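Local coordinates for protein aclacinomycin-N/aclacinomycin-A oxidase (Streptomyces galilaeus, PDB 2IPI) that oxidises the terminal sugar of aclacinomycins in two successive steps of antibiotic biosynthesis, using molecular oxygen and a bicovalently attached FAD, at residues A[87-92]-A[150-155]. Numbering follows the deposited sequence.
Sequences GGHCFE and PQVGVG. With FAD (flavin-adenine dinucleotide), chain F.
Val152 lays its CG2 methyl over the centre of the His89 ring, 4.2 Å from the ring centroid and nearly on the normal, a CH-pi contact on one face; Phe48 stacks with the same imidazole. With CG1 anti to its backbone N (chi1 171°), Val152 sends that methyl to the ribityl chain of FAD, and CG2 also touches the isoalloxazine at C5X and C6. The backbones close up beside this, Gly87 CA lying 3.6 Å from Gly153 CA, an approach the two glycines make with no side chain between them. Both loops belong to the PCMH-type FAD-binding domain and wrap the cofactor's diphosphate: O2P accepts from Gly153 N (2.9 Å) and His89 N, and O2A from Gly88 N (2.9 Å). His89 ND1 is bonded to FAD C8M, one of two covalent anchors of the flavin, the other being Cys149. Toward solvent the contact thins to the exposed Gln151, whose side chain crosses that of His89 at about a right angle. Its OE1 offers an in-plane lone pair to His89 NE2 at 2.7 Å, but the bond is bent (140° at the hydrogen) and 25° out of the ring plane. A water donates to Gly87 O and Gln151 O, spanning carbonyls 4.3 Å apart.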
loop_
_atom_site.group_PDB
_atom_site.type_symbol
_atom_site.label_atom_id
_atom_site.label_comp_id
_atom_site.label_asym_id
_atom_site.label_seq_id
_atom_site.Cartn_x
_atom_site.Cartn_y
_atom_site.Cartn_z
ATOM N N GLY A 87 -1.909 11.518 -4.610
ATOM C CA GLY A 87 -1.216 10.687 -5.576
ATOM C C GLY A 87 -2.048 10.063 -6.671
ATOM O O GLY A 87 -1.490 9.691 -7.710
ATOM N N GLY A 88 -3.359 9.890 -6.475
ATOM C CA GLY A 88 -4.200 9.297 -7.499
ATOM C C GLY A 88 -3.983 7.814 -7.713
ATOM O O GLY A 88 -4.351 7.305 -8.787
ATOM N N HIS A 89 -3.420 7.059 -6.772
ATOM C CA HIS A 89 -3.228 5.626 -7.056
ATOM C C HIS A 89 -4.318 4.735 -6.476
ATOM O O HIS A 89 -4.211 3.502 -6.596
ATOM C CB HIS A 89 -1.849 5.121 -6.609
ATOM C CG HIS A 89 -0.815 5.319 -7.684
ATOM N ND1 HIS A 89 -0.344 4.324 -8.528
ATOM C CD2 HIS A 89 -0.165 6.450 -8.048
ATOM C CE1 HIS A 89 0.549 4.838 -9.354
ATOM N NE2 HIS A 89 0.672 6.129 -9.076
ATOM N N CYS A 90 -5.361 5.297 -5.888
ATOM C CA CYS A 90 -6.486 4.537 -5.365
ATOM C C CYS A 90 -6.981 3.419 -6.283
ATOM O O CYS A 90 -7.565 3.699 -7.330
ATOM C CB CYS A 90 -7.668 5.486 -5.103
ATOM S SG CYS A 90 -8.761 4.819 -3.810
ATOM N N PHE A 91 -6.753 2.157 -5.919
ATOM C CA PHE A 91 -7.121 1.065 -6.846
ATOM C C PHE A 91 -8.607 1.031 -7.172
ATOM O O PHE A 91 -9.015 0.542 -8.224
ATOM C CB PHE A 91 -6.727 -0.295 -6.252
ATOM C CG PHE A 91 -5.228 -0.569 -6.295
ATOM C CD1 PHE A 91 -4.567 -1.038 -5.179
ATOM C CD2 PHE A 91 -4.544 -0.351 -7.480
ATOM C CE1 PHE A 91 -3.205 -1.284 -5.226
ATOM C CE2 PHE A 91 -3.180 -0.577 -7.533
ATOM C CZ PHE A 91 -2.528 -1.052 -6.404
ATOM N N GLU A 92 -9.450 1.540 -6.266
ATOM C CA GLU A 92 -10.898 1.483 -6.481
ATOM C C GLU A 92 -11.470 2.817 -6.933
ATOM O O GLU A 92 -12.672 3.020 -7.085
ATOM C CB GLU A 92 -11.577 0.991 -5.201
ATOM C CG GLU A 92 -11.449 -0.514 -5.015
ATOM C CD GLU A 92 -12.517 -1.257 -5.824
ATOM O OE1 GLU A 92 -12.894 -2.368 -5.412
ATOM O OE2 GLU A 92 -12.930 -0.721 -6.872
ATOM N N PRO A 150 7.393 4.690 -7.581
ATOM C CA PRO A 150 7.888 6.057 -7.380
ATOM C C PRO A 150 6.836 7.149 -7.566
ATOM O O PRO A 150 6.990 8.236 -6.983
ATOM C CB PRO A 150 8.951 6.227 -8.476
ATOM C CG PRO A 150 9.261 4.851 -8.960
ATOM C CD PRO A 150 7.976 4.086 -8.789
ATOM N N GLN A 151 5.811 6.897 -8.363
ATOM C CA GLN A 151 4.739 7.831 -8.660
ATOM C C GLN A 151 3.606 7.752 -7.640
ATOM O O GLN A 151 2.624 8.490 -7.748
ATOM C CB GLN A 151 4.143 7.590 -10.056
ATOM C CG GLN A 151 3.491 8.829 -10.668
ATOM C CD GLN A 151 2.238 8.554 -11.472
ATOM O OE1 GLN A 151 1.399 7.720 -11.118
ATOM N NE2 GLN A 151 2.054 9.256 -12.592
ATOM N N VAL A 152 3.707 6.859 -6.665
ATOM C CA VAL A 152 2.685 6.738 -5.627
ATOM C C VAL A 152 2.652 7.982 -4.752
ATOM O O VAL A 152 3.680 8.616 -4.478
ATOM C CB VAL A 152 2.913 5.499 -4.747
ATOM C CG1 VAL A 152 1.969 5.510 -3.546
ATOM C CG2 VAL A 152 2.689 4.208 -5.526
ATOM N N GLY A 153 1.476 8.410 -4.275
ATOM C CA GLY A 153 1.428 9.587 -3.420
ATOM C C GLY A 153 1.684 9.283 -1.957
ATOM O O GLY A 153 1.213 8.267 -1.449
ATOM N N VAL A 154 2.388 10.145 -1.238
ATOM C CA VAL A 154 2.542 10.062 0.210
ATOM C C VAL A 154 1.225 10.184 0.980
ATOM O O VAL A 154 1.042 9.475 1.970
ATOM C CB VAL A 154 3.476 11.181 0.705
ATOM C CG1 VAL A 154 3.427 11.383 2.207
ATOM C CG2 VAL A 154 4.904 10.838 0.274
ATOM N N GLY A 155 0.376 11.081 0.532
ATOM C CA GLY A 155 -0.918 11.397 1.101
ATOM C C GLY A 155 -1.805 10.232 1.433
ATOM O O GLY A 155 -2.324 10.102 2.551
HETATM P PA FAD F . -5.018 8.810 -3.838
HETATM O O1A FAD F . -5.971 8.306 -4.746
HETATM O O2A FAD F . -4.836 10.252 -3.999
HETATM O O5B FAD F . -5.410 8.468 -2.354
HETATM C C5B FAD F . -5.780 7.210 -1.956
HETATM C C4B FAD F . -6.678 7.287 -0.725
HETATM O O4B FAD F . -6.119 8.184 0.195
HETATM C C3B FAD F . -8.052 7.892 -1.070
HETATM O O3B FAD F . -9.017 7.450 -0.187
HETATM C C2B FAD F . -7.838 9.379 -0.847
HETATM O O2B FAD F . -9.001 10.123 -0.601
HETATM C C1B FAD F . -6.888 9.326 0.328
HETATM N N9A FAD F . -6.089 10.555 0.502
HETATM C C8A FAD F . -5.327 11.158 -0.419
HETATM N N7A FAD F . -4.739 12.227 0.098
HETATM C C5A FAD F . -5.150 12.327 1.361
HETATM C C6A FAD F . -4.869 13.231 2.377
HETATM N N6A FAD F . -4.015 14.155 2.153
HETATM N N1A FAD F . -5.419 13.068 3.569
HETATM C C2A FAD F . -6.206 12.037 3.769
HETATM N N3A FAD F . -6.485 11.148 2.834
HETATM C C4A FAD F . -5.986 11.287 1.643
HETATM N N1 FAD F . 1.175 0.291 -1.454
HETATM C C2 FAD F . 2.066 -0.270 -0.570
HETATM O O2 FAD F . 1.857 -0.388 0.558
HETATM N N3 FAD F . 3.265 -0.708 -1.061
HETATM C C4 FAD F . 3.599 -0.599 -2.400
HETATM O O4 FAD F . 4.699 -0.914 -2.756
HETATM C C4X FAD F . 2.691 -0.010 -3.283
HETATM N N5 FAD F . 2.952 0.101 -4.618
HETATM C C5X FAD F . 2.101 0.733 -5.463
HETATM C C6 FAD F . 2.435 0.915 -6.807
HETATM C C7 FAD F . 1.539 1.503 -7.651
HETATM C C7M FAD F . 2.008 1.768 -9.045
HETATM C C8 FAD F . 0.330 2.014 -7.170
HETATM C C8M FAD F . -0.494 2.931 -8.046
HETATM C C9 FAD F . 0.046 1.831 -5.836
HETATM C C9A FAD F . 0.881 1.173 -4.969
HETATM N N10 FAD F . 0.554 0.987 -3.639
HETATM C C10 FAD F . 1.470 0.442 -2.790
HETATM C "C1'" FAD F . -0.869 0.906 -3.191
HETATM C "C2'" FAD F . -1.510 2.227 -2.762
HETATM O "O2'" FAD F . -2.432 2.815 -3.620
HETATM C "C3'" FAD F . -0.523 3.285 -2.329
HETATM O "O3'" FAD F . 0.315 2.830 -1.312
HETATM C "C4'" FAD F . -1.412 4.529 -2.022
HETATM O "O4'" FAD F . -2.723 4.260 -1.728
HETATM C "C5'" FAD F . -1.477 5.663 -3.017
HETATM O "O5'" FAD F . -2.107 6.765 -2.456
HETATM P P FAD F . -2.276 8.011 -3.382
HETATM O O1P FAD F . -2.094 9.213 -2.651
HETATM O O2P FAD F . -1.384 7.869 -4.450
HETATM O O3P FAD F . -3.709 7.937 -4.047
HETATM O O HOH W 1 0.718 10.605 -8.414
#